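Local atomic coordinates of erythrocyte binding antigen 140 (Plasmodium falciparum, PDB entry 4GF2), a protein that probably binds a receptor on the host red-cell surface through its Duffy-binding-like (DBL) domains during parasite invasion. Residues A[478-483]-A[541-546]. The protein carries 3 engineered substitutions. Residues are numbered along the deposited sequence; the frame is centred on the assembly and turned at random.
Sequences QFLRWF and DKYTKD
Phe479, Leu480 and Phe483 of helix 478-508 pack against Lys542 and Tyr543 of helix 518-548, two roughly antiparallel helices of the C-terminal, second Duffy-binding-like (DBL) domain. The axes of the two segments pass 11.3 Å apart, with their N-to-C directions at 142°, a spacing filled by large side chains. The Phe479 ring is the main bump from its helix: with CG anti to the backbone N (chi1 165°) it reaches across, and its edge atom CE2 lies 3.9 Å from Tyr543 CA. One face of this ring is roofed by the Lys542 aliphatic chain, whose CD sits over the centre, 3.7 Å from the centroid, a CH-pi contact. Lys542 NZ lies 5.1 Å from that centroid, at most a weak cation-pi attraction; the bend at chi4 (62°) accompanies its salt bridge to the syn lone pair of Asp546 OD2 (2.7 Å), which probably helps keep the chain over the ring. Beyond the pair, helix 563-570 touches Phe483 and Tyr543, while Tyr543 OH hydrogen-bonds Lys561 O. The Phe483 ring meets Tyr543 obliquely, and the CD2 edge of Tyr543 lies between two neighbours, 3.8 Å from Leu480 CD2 and 4.0 Å from Phe483 CD2.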
ATOM      1  N   GLN A 478     -11.308  17.299  21.280  1.00 46.61           N
ATOM      2  CA  GLN A 478     -12.255  17.551  20.205  1.00 44.90           C
ATOM      3  C   GLN A 478     -13.360  18.525  20.622  1.00 46.12           C
ATOM      4  O   GLN A 478     -13.610  19.513  19.935  1.00 47.39           O
ATOM      5  CB  GLN A 478     -12.864  16.227  19.748  1.00 42.56           C
ATOM      6  CG  GLN A 478     -13.731  16.328  18.516  1.00 41.23           C
ATOM      7  CD  GLN A 478     -14.146  14.966  18.008  1.00 41.87           C
ATOM      8  OE1 GLN A 478     -14.564  14.107  18.784  1.00 40.17           O
ATOM      9  NE2 GLN A 478     -14.012  14.749  16.705  1.00 42.65           N
ATOM     10  N   PHE A 479     -14.016  18.249  21.743  1.00 46.85           N
ATOM     11  CA  PHE A 479     -15.112  19.095  22.206  1.00 48.32           C
ATOM     12  C   PHE A 479     -14.707  20.561  22.300  1.00 52.58           C
ATOM     13  O   PHE A 479     -15.482  21.450  21.946  1.00 53.37           O
ATOM     14  CB  PHE A 479     -15.616  18.639  23.571  1.00 49.16           C
ATOM     15  CG  PHE A 479     -16.477  19.657  24.254  1.00 51.05           C
ATOM     16  CD1 PHE A 479     -17.759  19.911  23.801  1.00 51.90           C
ATOM     17  CD2 PHE A 479     -16.001  20.372  25.341  1.00 52.90           C
ATOM     18  CE1 PHE A 479     -18.555  20.851  24.425  1.00 53.70           C
ATOM     19  CE2 PHE A 479     -16.791  21.312  25.969  1.00 55.25           C
ATOM     20  CZ  PHE A 479     -18.069  21.553  25.510  1.00 55.28           C
ATOM     21  N   LEU A 480     -13.500  20.809  22.796  1.00 55.64           N
ATOM     22  CA  LEU A 480     -13.000  22.170  22.928  1.00 56.33           C
ATOM     23  C   LEU A 480     -12.853  22.818  21.554  1.00 51.99           C
ATOM     24  O   LEU A 480     -13.142  24.004  21.384  1.00 51.14           O
ATOM     25  CB  LEU A 480     -11.662  22.185  23.674  1.00 60.22           C
ATOM     26  CG  LEU A 480     -11.727  21.815  25.159  1.00 63.17           C
ATOM     27  CD1 LEU A 480     -10.331  21.722  25.759  1.00 67.20           C
ATOM     28  CD2 LEU A 480     -12.565  22.823  25.927  1.00 64.21           C
ATOM     29  N   ARG A 481     -12.413  22.037  20.573  1.00 49.98           N
ATOM     30  CA  ARG A 481     -12.283  22.544  19.215  1.00 50.67           C
ATOM     31  C   ARG A 481     -13.658  22.863  18.651  1.00 51.20           C
ATOM     32  O   ARG A 481     -13.837  23.866  17.961  1.00 53.53           O
ATOM     33  CB  ARG A 481     -11.581  21.526  18.322  1.00 49.30           C
ATOM     34  CG  ARG A 481     -10.224  21.080  18.837  1.00 52.14           C
ATOM     35  CD  ARG A 481      -9.436  20.358  17.759  1.00 53.40           C
ATOM     36  NE  ARG A 481     -10.253  19.399  17.014  1.00 52.53           N
ATOM     37  CZ  ARG A 481     -10.318  18.092  17.262  1.00 51.14           C
ATOM     38  NH1 ARG A 481      -9.616  17.549  18.250  1.00 52.04           N
ATOM     39  NH2 ARG A 481     -11.092  17.321  16.509  1.00 49.67           N
ATOM     40  N   TRP A 482     -14.629  22.008  18.954  1.00 49.65           N
ATOM     41  CA  TRP A 482     -15.981  22.176  18.441  1.00 46.86           C
ATOM     42  C   TRP A 482     -16.665  23.365  19.089  1.00 48.33           C
ATOM     43  O   TRP A 482     -17.334  24.145  18.416  1.00 48.03           O
ATOM     44  CB  TRP A 482     -16.804  20.908  18.676  1.00 43.68           C
ATOM     45  CG  TRP A 482     -16.376  19.776  17.817  1.00 42.72           C
ATOM     46  CD1 TRP A 482     -15.408  19.798  16.852  1.00 43.13           C
ATOM     47  CD2 TRP A 482     -16.902  18.444  17.828  1.00 42.02           C
ATOM     48  NE1 TRP A 482     -15.298  18.562  16.266  1.00 42.39           N
ATOM     49  CE2 TRP A 482     -16.204  17.715  16.847  1.00 41.47           C
ATOM     50  CE3 TRP A 482     -17.893  17.801  18.573  1.00 43.06           C
ATOM     51  CZ2 TRP A 482     -16.464  16.373  16.596  1.00 41.39           C
ATOM     52  CZ3 TRP A 482     -18.150  16.470  18.321  1.00 43.22           C
ATOM     53  CH2 TRP A 482     -17.440  15.770  17.340  1.00 42.33           C
ATOM     54  N   PHE A 483     -16.496  23.491  20.401  1.00 50.54           N
ATOM     55  CA  PHE A 483     -17.094  24.584  21.155  1.00 54.73           C
ATOM     56  C   PHE A 483     -16.728  25.925  20.520  1.00 56.61           C
ATOM     57  O   PHE A 483     -17.592  26.769  20.284  1.00 58.04           O
ATOM     58  CB  PHE A 483     -16.610  24.545  22.607  1.00 58.15           C
ATOM     59  CG  PHE A 483     -17.352  25.477  23.531  1.00 61.38           C
ATOM     60  CD1 PHE A 483     -18.543  26.072  23.145  1.00 60.47           C
ATOM     61  CD2 PHE A 483     -16.849  25.761  24.788  1.00 65.35           C
ATOM     62  CE1 PHE A 483     -19.216  26.926  23.999  1.00 62.99           C
ATOM     63  CE2 PHE A 483     -17.519  26.615  25.644  1.00 67.91           C
ATOM     64  CZ  PHE A 483     -18.703  27.198  25.248  1.00 66.91           C
ATOM     65  N   ASP A 541     -22.349  23.779  30.021  1.00 65.35           N
ATOM     66  CA  ASP A 541     -22.494  22.884  31.160  1.00 66.84           C
ATOM     67  C   ASP A 541     -21.389  21.838  31.149  1.00 63.64           C
ATOM     68  O   ASP A 541     -20.795  21.541  32.184  1.00 65.22           O
ATOM     69  CB  ASP A 541     -23.864  22.205  31.126  1.00 70.01           C
ATOM     70  CG  ASP A 541     -24.170  21.446  32.399  1.00 78.94           C
ATOM     71  OD1 ASP A 541     -23.881  21.972  33.495  1.00 85.52           O
ATOM     72  OD2 ASP A 541     -24.705  20.321  32.305  1.00 79.94           O
ATOM     73  N   LYS A 542     -21.113  21.283  29.973  1.00 60.71           N
ATOM     74  CA  LYS A 542     -20.075  20.270  29.837  1.00 61.34           C
ATOM     75  C   LYS A 542     -18.701  20.877  30.080  1.00 65.09           C
ATOM     76  O   LYS A 542     -17.880  20.307  30.798  1.00 69.28           O
ATOM     77  CB  LYS A 542     -20.120  19.631  28.446  1.00 57.70           C
ATOM     78  CG  LYS A 542     -18.953  18.692  28.169  1.00 55.54           C
ATOM     79  CD  LYS A 542     -19.077  18.024  26.811  1.00 51.25           C
ATOM     80  CE  LYS A 542     -17.802  17.281  26.442  1.00 49.76           C
ATOM     81  NZ  LYS A 542     -17.485  16.178  27.391  1.00 50.45           N
ATOM     82  N   TYR A 543     -18.455  22.031  29.474  1.00 64.23           N
ATOM     83  CA  TYR A 543     -17.184  22.719  29.631  1.00 66.44           C
ATOM     84  C   TYR A 543     -16.910  22.960  31.110  1.00 72.06           C
ATOM     85  O   TYR A 543     -15.788  22.786  31.580  1.00 75.25           O
ATOM     86  CB  TYR A 543     -17.204  24.046  28.873  1.00 66.83           C
ATOM     87  CG  TYR A 543     -15.973  24.895  29.089  1.00 70.81           C
ATOM     88  CD1 TYR A 543     -15.870  25.739  30.189  1.00 75.12           C
ATOM     89  CD2 TYR A 543     -14.914  24.857  28.191  1.00 70.97           C
ATOM     90  CE1 TYR A 543     -14.747  26.519  30.391  1.00 78.21           C
ATOM     91  CE2 TYR A 543     -13.787  25.633  28.382  1.00 73.90           C
ATOM     92  CZ  TYR A 543     -13.709  26.464  29.484  1.00 77.47           C
ATOM     93  OH  TYR A 543     -12.589  27.238  29.681  1.00 81.16           O
ATOM     94  N   THR A 544     -17.950  23.349  31.839  1.00 74.39           N
ATOM     95  CA  THR A 544     -17.825  23.660  33.258  1.00 80.77           C
ATOM     96  C   THR A 544     -17.632  22.399  34.095  1.00 82.46           C
ATOM     97  O   THR A 544     -16.709  22.316  34.906  1.00 83.51           O
ATOM     98  CB  THR A 544     -19.072  24.396  33.771  1.00 84.60           C
ATOM     99  OG1 THR A 544     -19.258  25.603  33.023  1.00 86.43           O
ATOM    100  CG2 THR A 544     -18.924  24.736  35.246  1.00 88.39           C
ATOM    101  N   LYS A 545     -18.512  21.423  33.899  1.00 83.71           N
ATOM    102  CA  LYS A 545     -18.438  20.170  34.640  1.00 87.17           C
ATOM    103  C   LYS A 545     -17.124  19.444  34.372  1.00 84.07           C
ATOM    104  O   LYS A 545     -16.514  18.900  35.292  1.00 87.55           O
ATOM    105  CB  LYS A 545     -19.625  19.270  34.287  1.00 88.41           C
ATOM    106  CG  LYS A 545     -20.944  19.747  34.874  1.00 93.45           C
ATOM    107  CD  LYS A 545     -22.108  18.874  34.437  1.00 94.87           C
ATOM    108  CE  LYS A 545     -23.393  19.280  35.139  1.00100.49           C
ATOM    109  NZ  LYS A 545     -24.589  18.598  34.574  1.00100.91           N
ATOM    110  N   ASP A 546     -16.690  19.436  33.113  1.00 78.00           N
ATOM    111  CA  ASP A 546     -15.429  18.794  32.753  1.00 76.03           C
ATOM    112  C   ASP A 546     -14.255  19.547  33.372  1.00 80.46           C
ATOM    113  O   ASP A 546     -13.347  18.937  33.940  1.00 83.77           O
ATOM    114  CB  ASP A 546     -15.256  18.718  31.231  1.00 70.15           C
ATOM    115  CG  ASP A 546     -16.102  17.623  30.593  1.00 66.47           C
ATOM    116  OD1 ASP A 546     -16.701  16.813  31.333  1.00 70.01           O
ATOM    117  OD2 ASP A 546     -16.154  17.564  29.345  1.00 61.36           O
TER